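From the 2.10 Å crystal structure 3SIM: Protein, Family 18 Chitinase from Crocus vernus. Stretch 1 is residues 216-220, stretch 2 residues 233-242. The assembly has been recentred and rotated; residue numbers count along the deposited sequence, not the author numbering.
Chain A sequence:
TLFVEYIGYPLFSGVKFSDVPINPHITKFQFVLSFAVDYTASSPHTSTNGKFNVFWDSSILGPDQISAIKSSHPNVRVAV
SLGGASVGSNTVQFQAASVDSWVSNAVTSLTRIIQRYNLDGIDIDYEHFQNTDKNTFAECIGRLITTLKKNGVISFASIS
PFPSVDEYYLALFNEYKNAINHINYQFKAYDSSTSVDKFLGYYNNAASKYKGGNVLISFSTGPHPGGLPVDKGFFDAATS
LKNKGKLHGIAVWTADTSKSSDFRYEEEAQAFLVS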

# COMPACT_ATOMS: atom_id res chain seq x y z
N LEU A 216 2.03 8.14 -7.10
CA LEU A 216 2.56 7.00 -7.81
C LEU A 216 1.58 6.35 -8.81
O LEU A 216 0.40 6.33 -8.64
CB LEU A 216 3.16 5.92 -6.91
CG LEU A 216 4.05 6.02 -5.66
CD1 LEU A 216 5.27 5.24 -5.79
CD2 LEU A 216 4.34 7.40 -5.13
N ILE A 217 2.13 5.91 -9.90
CA ILE A 217 1.43 5.00 -10.80
C ILE A 217 1.57 3.53 -10.37
O ILE A 217 2.37 3.22 -9.59
CB ILE A 217 1.74 5.24 -12.26
CG1 ILE A 217 3.21 4.90 -12.57
CG2 ILE A 217 1.36 6.66 -12.73
CD1 ILE A 217 3.63 5.03 -14.03
N SER A 218 0.77 2.67 -10.95
CA SER A 218 0.71 1.28 -10.53
C SER A 218 0.16 0.28 -11.56
O SER A 218 -0.51 0.64 -12.43
CB SER A 218 -0.08 1.17 -9.22
OG SER A 218 -1.39 1.45 -9.40
N PHE A 219 0.46 -0.97 -11.35
CA PHE A 219 -0.12 -2.10 -12.05
C PHE A 219 -0.25 -3.37 -11.16
O PHE A 219 0.41 -3.49 -10.20
CB PHE A 219 0.61 -2.42 -13.36
CG PHE A 219 2.06 -2.83 -13.20
CD1 PHE A 219 2.41 -4.11 -12.92
CD2 PHE A 219 3.07 -1.91 -13.38
CE1 PHE A 219 3.76 -4.46 -12.81
CE2 PHE A 219 4.40 -2.27 -13.26
CZ PHE A 219 4.73 -3.53 -12.97
N SER A 220 -1.08 -4.28 -11.60
CA SER A 220 -1.29 -5.59 -11.01
C SER A 220 -0.69 -6.70 -11.86
O SER A 220 -0.71 -6.63 -13.04
CB SER A 220 -2.77 -5.87 -10.74
OG SER A 220 -3.08 -7.21 -10.56
N GLY A 233 1.05 -1.14 -22.94
CA GLY A 233 1.16 0.28 -23.05
C GLY A 233 1.40 1.03 -21.75
O GLY A 233 1.65 2.17 -21.79
N PHE A 234 1.44 0.32 -20.63
CA PHE A 234 1.73 0.97 -19.37
C PHE A 234 3.08 1.73 -19.44
O PHE A 234 3.14 2.84 -19.07
CB PHE A 234 1.77 -0.02 -18.20
CG PHE A 234 2.27 0.55 -16.88
CD1 PHE A 234 3.58 0.46 -16.53
CD2 PHE A 234 1.42 1.08 -15.95
CE1 PHE A 234 4.03 0.91 -15.35
CE2 PHE A 234 1.91 1.57 -14.77
CZ PHE A 234 3.21 1.49 -14.51
N PHE A 235 4.09 1.11 -19.99
CA PHE A 235 5.39 1.74 -20.16
C PHE A 235 5.43 2.97 -21.09
O PHE A 235 6.22 3.81 -20.89
CB PHE A 235 6.55 0.75 -20.33
CG PHE A 235 6.86 -0.04 -19.10
CD1 PHE A 235 7.37 0.59 -17.99
CD2 PHE A 235 6.59 -1.38 -19.01
CE1 PHE A 235 7.63 -0.07 -16.89
CE2 PHE A 235 6.86 -2.07 -17.88
CZ PHE A 235 7.37 -1.40 -16.81
N ASP A 236 4.56 3.04 -22.08
CA ASP A 236 4.40 4.23 -22.90
C ASP A 236 3.85 5.44 -22.13
O ASP A 236 4.34 6.49 -22.24
CB ASP A 236 3.55 3.95 -24.12
CG ASP A 236 4.17 2.93 -25.03
OD1 ASP A 236 5.38 2.87 -25.09
OD2 ASP A 236 3.48 2.15 -25.63
N ALA A 237 2.83 5.20 -21.34
CA ALA A 237 2.29 6.17 -20.43
C ALA A 237 3.34 6.58 -19.37
O ALA A 237 3.51 7.70 -19.10
CB ALA A 237 1.07 5.64 -19.80
N ALA A 238 4.05 5.62 -18.85
CA ALA A 238 5.05 5.87 -17.84
C ALA A 238 6.18 6.74 -18.42
O ALA A 238 6.66 7.61 -17.78
CB ALA A 238 5.57 4.67 -17.29
N THR A 239 6.51 6.47 -19.66
CA THR A 239 7.50 7.24 -20.37
C THR A 239 7.12 8.73 -20.57
O THR A 239 7.90 9.54 -20.32
CB THR A 239 7.94 6.57 -21.70
OG1 THR A 239 8.63 5.39 -21.43
CG2 THR A 239 8.84 7.47 -22.52
N SER A 240 5.87 9.01 -20.94
CA SER A 240 5.38 10.36 -21.05
C SER A 240 5.44 11.08 -19.69
O SER A 240 5.88 12.20 -19.61
CB SER A 240 3.96 10.43 -21.56
OG SER A 240 3.85 9.97 -22.85
N LEU A 241 5.03 10.38 -18.64
CA LEU A 241 5.12 10.91 -17.33
C LEU A 241 6.56 11.23 -16.92
O LEU A 241 6.79 12.26 -16.41
CB LEU A 241 4.40 10.03 -16.33
CG LEU A 241 2.88 9.96 -16.39
CD1 LEU A 241 2.28 9.09 -15.32
CD2 LEU A 241 2.24 11.31 -16.44
N LYS A 242 7.49 10.34 -17.22
CA LYS A 242 8.88 10.54 -16.91
C LYS A 242 9.50 11.81 -17.61
O LYS A 242 10.07 12.61 -16.96
CB LYS A 242 9.67 9.28 -17.22
CG LYS A 242 11.05 9.17 -16.62
CD LYS A 242 11.62 7.80 -16.87
CE LYS A 242 13.09 7.74 -16.57
NZ LYS A 242 13.77 6.60 -17.15

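The contact between strand 216-220 and helix 233-242 is a small, largely apolar packing, mostly of side chains, in which an antiparallel strand and helix meet with no hydrogen bond passing between them. Such an arrangement illustrates a general principle of α/β architecture: a strand satisfies its backbone within a sheet and a helix within itself, so that contact between them falls largely to their side chains. Here the axes run at 173° and approach to 10.4 Å, a spacing that leaves room for a layer of side chains, and the two segments bury 281 Å² in all.

The alternation of the strand sets which of its side chains face the helix. Ile217 and Phe219 direct their CA-to-CB bonds toward the helix, whereas that of Ser218 points away, and its OG is hydrogen-bonded elsewhere in the structure. On the helix, Phe234, Ala238 and Leu241 supply the matching surface, spaced by four and three residues so that successive turns present them to the same strand.

Ile217 spans much of this surface. Its CD1 lies 3.6 Å from CZ of Phe234 and 3.8 Å from CB of Ala238, while its CG2 makes the closest approach to Leu241, 3.7 Å from CD1 of that residue. CA of Ile217 and CA of Ala238 lie 8.0 Å apart, and CA of Phe219 and CA of Phe234 8.2 Å, so the backbones keep a nearly even spacing at these two points.

The aromatic pair completes the contact. Phe219 turns its edge toward the face of Phe234, with ring centroids 5.0 Å apart and planes at 77°; CD2 of Phe219 comes within 3.6 Å of CE1 of Phe234. Phe234 also approaches the strand backbone, its CE2 standing 3.5 Å from O of Ser218.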